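14 kDa fatty acid-binding protein (Schistosoma mansoni, PDB 1VYF) binds long-chain fatty acids such as oleic and arachidonic acid inside a beta-barrel and may transport them in the cytoplasm of the parasite. Local coordinates at residues A[94-99]-A[107-112]; A[19-24]-A[123-128]. All blocks are in the same frame, centred on the assembly; numbering follows the deposited sequence.

Contact 1 (A[94-99]-A[107-112])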
ATOM      1  N   LEU A  94      -0.994  -9.880   3.334  1.00 31.01           N
ATOM      2  CA  LEU A  94      -1.625  -9.805   2.012  1.00 31.85           C
ATOM      3  C   LEU A  94      -0.684  -9.216   1.011  1.00 31.21           C
ATOM      4  O   LEU A  94       0.235  -8.445   1.365  1.00 29.94           O
ATOM      5  CB  LEU A  94      -2.940  -9.034   2.050  1.00 33.00           C
ATOM      6  CG  LEU A  94      -2.986  -7.724   2.765  1.00 34.09           C
ATOM      7  CD1 LEU A  94      -2.389  -6.664   1.879  1.00 36.64           C
ATOM      8  CD2 LEU A  94      -4.427  -7.345   3.224  1.00 35.33           C
ATOM      9  N   THR A  95      -0.897  -9.572  -0.248  1.00 29.99           N
ATOM     10  CA  THR A  95      -0.046  -9.118  -1.324  1.00 29.60           C
ATOM     11  C   THR A  95      -0.881  -8.425  -2.425  1.00 30.38           C
ATOM     12  O   THR A  95      -1.810  -9.029  -2.958  1.00 30.25           O
ATOM     13  CB  THR A  95       0.700 -10.327  -1.908  1.00 29.87           C
ATOM     14  OG1 THR A  95       1.488 -10.990  -0.902  1.00 30.65           O
ATOM     15  CG2 THR A  95       1.673  -9.908  -2.953  1.00 29.87           C
ATOM     16  N   GLN A  96      -0.555  -7.174  -2.749  1.00 29.16           N
ATOM     17  CA  GLN A  96      -1.244  -6.395  -3.760  1.00 30.07           C
ATOM     18  C   GLN A  96      -0.362  -6.248  -4.979  1.00 31.21           C
ATOM     19  O   GLN A  96       0.794  -5.817  -4.895  1.00 30.33           O
ATOM     20  CB  GLN A  96      -1.611  -5.011  -3.224  1.00 29.55           C
ATOM     21  CG  GLN A  96      -2.306  -4.110  -4.230  1.00 30.58           C
ATOM     22  CD  GLN A  96      -2.714  -2.807  -3.675  1.00 32.67           C
ATOM     23  OE1 GLN A  96      -2.301  -2.442  -2.577  1.00 32.71           O
ATOM     24  NE2 GLN A  96      -3.569  -2.090  -4.413  1.00 31.49           N
ATOM     25  N   THR A  97      -0.919  -6.597  -6.136  1.00 30.57           N
ATOM     26  CA  THR A  97      -0.221  -6.460  -7.384  1.00 31.42           C
ATOM     27  C   THR A  97      -0.918  -5.345  -8.161  1.00 31.67           C
ATOM     28  O   THR A  97      -2.138  -5.354  -8.291  1.00 32.69           O
ATOM     29  CB  THR A  97      -0.211  -7.840  -8.123  1.00 31.31           C
ATOM     30  OG1 THR A  97       0.524  -8.797  -7.333  1.00 34.06           O
ATOM     31  CG2 THR A  97       0.559  -7.777  -9.361  1.00 34.17           C
ATOM     32  N   GLN A  98      -0.158  -4.367  -8.616  1.00 31.69           N
ATOM     33  CA  GLN A  98      -0.668  -3.248  -9.394  1.00 33.42           C
ATOM     34  C   GLN A  98       0.005  -3.268 -10.755  1.00 34.73           C
ATOM     35  O   GLN A  98       1.213  -3.122 -10.858  1.00 35.06           O
ATOM     36  CB  GLN A  98      -0.367  -1.914  -8.712  1.00 33.32           C
ATOM     37  CG  GLN A  98      -1.084  -1.738  -7.404  1.00 33.32           C
ATOM     38  CD  GLN A  98      -0.852  -0.355  -6.757  1.00 32.49           C
ATOM     39  OE1 GLN A  98       0.260   0.137  -6.720  1.00 35.30           O
ATOM     40  NE2 GLN A  98      -1.918   0.246  -6.244  1.00 31.25           N
ATOM     41  N   VAL A  99      -0.779  -3.430 -11.808  1.00 36.77           N
ATOM     42  CA  VAL A  99      -0.224  -3.522 -13.154  1.00 37.66           C
ATOM     43  C   VAL A  99      -0.593  -2.264 -13.931  1.00 38.73           C
ATOM     44  O   VAL A  99      -1.765  -2.059 -14.250  1.00 37.93           O
ATOM     45  CB  VAL A  99      -0.710  -4.803 -13.883  1.00 37.56           C
ATOM     46  CG1 VAL A  99      -0.099  -4.897 -15.282  1.00 38.86           C
ATOM     47  CG2 VAL A  99      -0.358  -6.042 -13.089  1.00 37.61           C
ATOM     48  N   ILE A 107       3.082  -5.178  -3.725  1.00 26.13           N
ATOM     49  CA  ILE A 107       3.092  -4.601  -2.356  1.00 26.01           C
ATOM     50  C   ILE A 107       2.649  -5.638  -1.344  1.00 25.99           C
ATOM     51  O   ILE A 107       1.483  -6.046  -1.288  1.00 26.42           O
ATOM     52  CB  ILE A 107       2.191  -3.350  -2.277  1.00 25.89           C
ATOM     53  CG1 ILE A 107       2.506  -2.381  -3.408  1.00 27.41           C
ATOM     54  CG2 ILE A 107       2.373  -2.666  -0.895  1.00 26.76           C
ATOM     55  CD1 ILE A 107       1.366  -1.482  -3.775  1.00 31.69           C
ATOM     56  N   VAL A 108       3.580  -6.105  -0.535  1.00 25.89           N
ATOM     57  CA  VAL A 108       3.293  -7.070   0.497  1.00 26.27           C
ATOM     58  C   VAL A 108       3.139  -6.262   1.808  1.00 25.91           C
ATOM     59  O   VAL A 108       3.918  -5.357   2.075  1.00 26.68           O
ATOM     60  CB  VAL A 108       4.426  -8.145   0.583  1.00 26.41           C
ATOM     61  CG1 VAL A 108       4.138  -9.175   1.617  1.00 28.86           C
ATOM     62  CG2 VAL A 108       4.679  -8.791  -0.772  1.00 29.21           C
ATOM     63  N   ARG A 109       2.084  -6.552   2.559  1.00 25.42           N
ATOM     64  CA  ARG A 109       1.809  -5.958   3.857  1.00 24.85           C
ATOM     65  C   ARG A 109       1.686  -7.073   4.860  1.00 26.15           C
ATOM     66  O   ARG A 109       0.864  -7.993   4.705  1.00 27.41           O
ATOM     67  CB  ARG A 109       0.520  -5.169   3.822  1.00 24.82           C
ATOM     68  CG  ARG A 109       0.521  -4.034   2.800  1.00 22.42           C
ATOM     69  CD  ARG A 109      -0.661  -3.137   2.878  1.00 23.80           C
ATOM     70  NE  ARG A 109      -0.478  -1.900   2.149  1.00 24.29           N
ATOM     71  CZ  ARG A 109      -0.740  -1.697   0.869  1.00 27.89           C
ATOM     72  NH1 ARG A 109      -1.226  -2.660   0.112  1.00 28.21           N
ATOM     73  NH2 ARG A 109      -0.521  -0.501   0.351  1.00 29.68           N
ATOM     74  N   GLU A 110       2.514  -7.028   5.886  1.00 25.66           N
ATOM     75  CA  GLU A 110       2.513  -8.078   6.870  1.00 25.69           C
ATOM     76  C   GLU A 110       2.476  -7.454   8.249  1.00 25.54           C
ATOM     77  O   GLU A 110       3.264  -6.584   8.509  1.00 25.07           O
ATOM     78  CB  GLU A 110       3.775  -8.916   6.696  0.50 25.25           C
ATOM     79  CG  GLU A 110       3.951 -10.020   7.734  0.50 27.35           C
ATOM     80  CD  GLU A 110       4.837 -11.163   7.277  0.50 27.89           C
ATOM     81  OE1 GLU A 110       5.599 -11.000   6.302  0.50 31.83           O
ATOM     82  OE2 GLU A 110       4.743 -12.254   7.882  0.50 28.02           O
ATOM     83  N   VAL A 111       1.591  -7.939   9.112  1.00 25.84           N
ATOM     84  CA  VAL A 111       1.409  -7.387  10.457  1.00 25.49           C
ATOM     85  C   VAL A 111       2.093  -8.293  11.435  1.00 26.71           C
ATOM     86  O   VAL A 111       1.890  -9.511  11.424  1.00 25.54           O
ATOM     87  CB  VAL A 111      -0.073  -7.243  10.846  1.00 26.42           C
ATOM     88  CG1 VAL A 111      -0.234  -6.876  12.318  1.00 26.23           C
ATOM     89  CG2 VAL A 111      -0.733  -6.182   9.976  1.00 27.07           C
ATOM     90  N   ASP A 112       2.940  -7.697  12.269  1.00 25.95           N
ATOM     91  CA  ASP A 112       3.615  -8.401  13.354  1.00 27.08           C
ATOM     92  C   ASP A 112       3.541  -7.554  14.592  1.00 27.48           C
ATOM     93  O   ASP A 112       4.322  -6.615  14.774  1.00 27.46           O
ATOM     94  CB  ASP A 112       5.076  -8.662  13.019  1.00 27.68           C
ATOM     95  CG  ASP A 112       5.807  -9.434  14.143  1.00 29.08           C
ATOM     96  OD1 ASP A 112       7.055  -9.568  14.092  1.00 29.95           O
ATOM     97  OD2 ASP A 112       5.208  -9.945  15.093  1.00 29.09           O
TER
HETATM   98  O   HOH W   1      -1.325   0.694  -2.315  1.00 43.71           O
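Gln96 and Arg109 meet on the inner, buried face of two neighbouring antiparallel strands. Arg109 NH1 donates to Gln96 OE1 at 2.9 Å. The bond is fairly straight, with 162° at the hydrogen. OE1 sits at the edge of the guanidinium, almost in its plane, and NH1 lies in the plane of the amide carbonyl, although the two groups are turned 45° apart. Gln96 reaches this point because its CG is anti to the backbone N (chi1 179°) and the chain stays extended. Water 1 closes a small ring: it donates to Gln96 OE1 and accepts from Arg109 NH2. Ile107 CG2 lies against one guanidinium face, 3.6 Å above the plane and off toward the rim. The Ile107 CD1 methyl touches Gln98 OE1 at 3.5 Å, while Gln98 NE2 is hydrogen-bonded to Glu74 OE1. At the other end of this face Leu94 CD1 packs on Arg109 CB at 3.8 Å.

The segments belong to the beta hairpin of strands 93-99 and 104-112 in the fatty acid-binding protein barrel. Leu94-Arg109 and Gln96-Ile107 are hydrogen-bonded pairs, with Ile107 N only 2.6 Å from Gln96 O. Arg109 NH2 also donates to a carboxylate oxygen of the bound oleic acid. Gln96 is therefore a second-shell partner that probably helps to hold the guanidinium in place.

The outer face is looser and partly exposed. There Thr95 and Val108, a non-hydrogen-bonded pair, lie side by side and point the same way. Val108 CG2 stands 3.9 Å from both Thr95 OG1 and Thr95 CG2. The Thr95 hydroxyl finds its hydrogen-bonding partner in Asn89.

Contact 2 (A[19-24]-A[123-128])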
ATOM      1  N   ASP A  19      12.699   6.105  -2.836  1.00 28.92           N
ATOM      2  CA  ASP A  19      12.938   6.885  -4.049  1.00 31.34           C
ATOM      3  C   ASP A  19      13.348   6.028  -5.248  1.00 31.50           C
ATOM      4  O   ASP A  19      12.967   6.328  -6.381  1.00 31.83           O
ATOM      5  CB  ASP A  19      13.923   8.010  -3.837  1.00 31.33           C
ATOM      6  CG  ASP A  19      13.909   9.001  -4.999  1.00 34.73           C
ATOM      7  OD1 ASP A  19      12.921   9.755  -5.096  1.00 34.09           O
ATOM      8  OD2 ASP A  19      14.830   9.068  -5.866  1.00 37.05           O
ATOM      9  N   ALA A  20      14.106   4.964  -5.013  1.00 31.40           N
ATOM     10  CA  ALA A  20      14.479   4.035  -6.087  1.00 31.43           C
ATOM     11  C   ALA A  20      13.231   3.431  -6.763  1.00 32.63           C
ATOM     12  O   ALA A  20      13.242   3.143  -7.977  1.00 33.20           O
ATOM     13  CB  ALA A  20      15.356   2.923  -5.540  1.00 31.63           C
ATOM     14  N   VAL A  21      12.159   3.222  -6.008  1.00 32.52           N
ATOM     15  CA  VAL A  21      10.989   2.578  -6.628  1.00 32.95           C
ATOM     16  C   VAL A  21      10.122   3.573  -7.337  1.00 32.51           C
ATOM     17  O   VAL A  21       9.619   3.268  -8.412  1.00 33.48           O
ATOM     18  CB  VAL A  21      10.107   1.624  -5.737  1.00 33.49           C
ATOM     19  CG1 VAL A  21      10.855   0.930  -4.639  1.00 33.35           C
ATOM     20  CG2 VAL A  21       8.780   2.262  -5.305  1.00 34.77           C
ATOM     21  N   MET A  22       9.958   4.776  -6.818  1.00 32.86           N
ATOM     22  CA  MET A  22       9.121   5.692  -7.601  1.00 33.57           C
ATOM     23  C   MET A  22       9.812   6.243  -8.800  1.00 33.93           C
ATOM     24  O   MET A  22       9.156   6.661  -9.712  1.00 33.39           O
ATOM     25  CB  MET A  22       8.361   6.751  -6.827  0.50 33.33           C
ATOM     26  CG  MET A  22       8.778   6.955  -5.519  0.50 31.35           C
ATOM     27  SD  MET A  22      10.047   8.035  -5.728  0.50 29.45           S
ATOM     28  CE  MET A  22       9.583   9.056  -4.102  0.50 26.09           C
ATOM     29  N   SER A  23      11.130   6.353  -8.699  1.00 35.48           N
ATOM     30  CA  SER A  23      11.953   6.792  -9.799  1.00 36.53           C
ATOM     31  C   SER A  23      11.770   5.801 -10.942  1.00 36.72           C
ATOM     32  O   SER A  23      11.537   6.194 -12.101  1.00 37.40           O
ATOM     33  CB  SER A  23      13.417   6.860  -9.354  1.00 35.70           C
ATOM     34  OG  SER A  23      14.177   7.517 -10.351  1.00 40.39           O
ATOM     35  N   LYS A  24      11.860   4.520 -10.603  1.00 36.40           N
ATOM     36  CA  LYS A  24      11.653   3.430 -11.554  1.00 36.54           C
ATOM     37  C   LYS A  24      10.248   3.415 -12.172  1.00 35.87           C
ATOM     38  O   LYS A  24      10.095   3.132 -13.359  1.00 36.31           O
ATOM     39  CB  LYS A  24      11.968   2.089 -10.880  1.00 36.53           C
ATOM     40  CG  LYS A  24      11.814   0.875 -11.792  1.00 37.94           C
ATOM     41  CD  LYS A  24      12.522  -0.339 -11.225  1.00 39.09           C
ATOM     42  CE  LYS A  24      12.475  -1.518 -12.196  1.00 39.77           C
ATOM     43  NZ  LYS A  24      13.551  -1.413 -13.217  1.00 40.69           N
ATOM     44  N   GLY A 123      10.244  -4.916 -10.317  1.00 33.45           N
ATOM     45  CA  GLY A 123      11.350  -5.619 -10.947  1.00 34.46           C
ATOM     46  C   GLY A 123      12.367  -6.048  -9.910  1.00 35.44           C
ATOM     47  O   GLY A 123      12.018  -6.777  -8.981  1.00 36.77           O
ATOM     48  N   ASP A 124      13.595  -5.529 -10.036  1.00 36.04           N
ATOM     49  CA  ASP A 124      14.712  -5.886  -9.143  1.00 36.36           C
ATOM     50  C   ASP A 124      14.900  -4.861  -8.009  1.00 35.33           C
ATOM     51  O   ASP A 124      15.753  -5.062  -7.164  1.00 36.72           O
ATOM     52  CB  ASP A 124      16.048  -6.108  -9.926  0.50 36.56           C
ATOM     53  CG  ASP A 124      16.594  -4.838 -10.603  0.50 36.97           C
ATOM     54  OD1 ASP A 124      17.290  -4.961 -11.643  0.50 36.04           O
ATOM     55  OD2 ASP A 124      16.414  -3.678 -10.180  0.50 37.60           O
ATOM     56  N   VAL A 125      14.092  -3.799  -7.967  1.00 33.72           N
ATOM     57  CA  VAL A 125      14.203  -2.756  -6.915  1.00 32.14           C
ATOM     58  C   VAL A 125      13.172  -3.006  -5.783  1.00 31.40           C
ATOM     59  O   VAL A 125      11.990  -3.332  -6.041  1.00 30.18           O
ATOM     60  CB  VAL A 125      13.987  -1.361  -7.530  1.00 32.63           C
ATOM     61  CG1 VAL A 125      14.218  -0.274  -6.557  1.00 33.31           C
ATOM     62  CG2 VAL A 125      14.900  -1.165  -8.762  1.00 33.43           C
ATOM     63  N   THR A 126      13.613  -2.859  -4.531  1.00 29.83           N
ATOM     64  CA  THR A 126      12.752  -3.093  -3.367  1.00 29.17           C
ATOM     65  C   THR A 126      12.857  -1.953  -2.344  1.00 28.20           C
ATOM     66  O   THR A 126      13.954  -1.499  -2.018  1.00 26.83           O
ATOM     67  CB  THR A 126      13.058  -4.468  -2.690  1.00 30.06           C
ATOM     68  OG1 THR A 126      12.713  -5.556  -3.583  1.00 30.77           O
ATOM     69  CG2 THR A 126      12.121  -4.701  -1.541  1.00 30.65           C
ATOM     70  N   ALA A 127      11.707  -1.508  -1.861  1.00 26.96           N
ATOM     71  CA  ALA A 127      11.608  -0.575  -0.756  1.00 26.38           C
ATOM     72  C   ALA A 127      10.875  -1.217   0.413  1.00 26.79           C
ATOM     73  O   ALA A 127      10.045  -2.072   0.237  1.00 25.19           O
ATOM     74  CB  ALA A 127      10.957   0.703  -1.181  1.00 26.71           C
ATOM     75  N   ILE A 128      11.233  -0.835   1.639  1.00 26.53           N
ATOM     76  CA  ILE A 128      10.507  -1.309   2.819  1.00 27.90           C
ATOM     77  C   ILE A 128      10.025  -0.104   3.621  1.00 27.17           C
ATOM     78  O   ILE A 128      10.804   0.797   3.930  1.00 27.94           O
ATOM     79  CB  ILE A 128      11.425  -2.218   3.713  1.00 29.21           C
ATOM     80  CG1 ILE A 128      11.910  -3.436   2.940  1.00 30.90           C
ATOM     81  CG2 ILE A 128      10.722  -2.629   5.041  1.00 30.54           C
ATOM     82  CD1 ILE A 128      12.895  -4.284   3.701  1.00 32.82           C
TER
HETATM   83  O   HOH W   2      14.555  -3.659 -12.530  1.00 53.79           O
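Ala20, Val21 and Lys24 of helix 18-24 face Val125 and Ala127 at the start of strand 125-133. Apolar contacts carry most of the packing. Val125 lies between two helix residues and uses a different methyl for each. Its CG1, anti to the backbone N (chi1 -174°), meets Ala20 CB at 3.5 Å. Its CG2 meets Lys24 CD, also at 3.5 Å, where the aliphatic part of the lysine passes obliquely over the valine. Deeper in, Val21 CG1 reaches Ala127 CB at 3.5 Å, a tight fit for two carbons. Val21 and Ala127 are buried, whereas the lysine end is at the surface.

Between the two segments, the polar link is a water bridge at that outer end. Lys24 NZ donates to water 2 at 2.6 Å, and Asp124 N donates to the same water at 3.3 Å. The lysine chain runs extended and bends only at its last torsion (chi4 83°), which turns NZ toward this water.

At the other end of the helix segment, Asp19 makes a salt bridge with Arg32 of helix 29-35. A short helix packed on the first residues of a barrel strand and followed by a second helix belongs to the helix-turn-helix lid of the fatty acid-binding protein fold, which covers one end of the ligand cavity.

Contact 1 and contact 2 belong to the same barrel and deal with different parts of the oleic acid site. Their centres are 15 Å apart, and their nearest atoms are about 7 Å apart without touching. Contact 1 holds Arg109, whose side chain is about 3 Å from the bound oleic acid and about 6 Å from that of Tyr131, another ligand-binding residue. Contact 2 lies at the helical lid, where the Val21 side chain is about 5 Å from the ligand and about 11 Å from that of Arg109. Strand 115-122 stands between strands 104-112 and 125-133 in the sheet. In sequence, both segments of contact 1 fall between the two segments of contact 2.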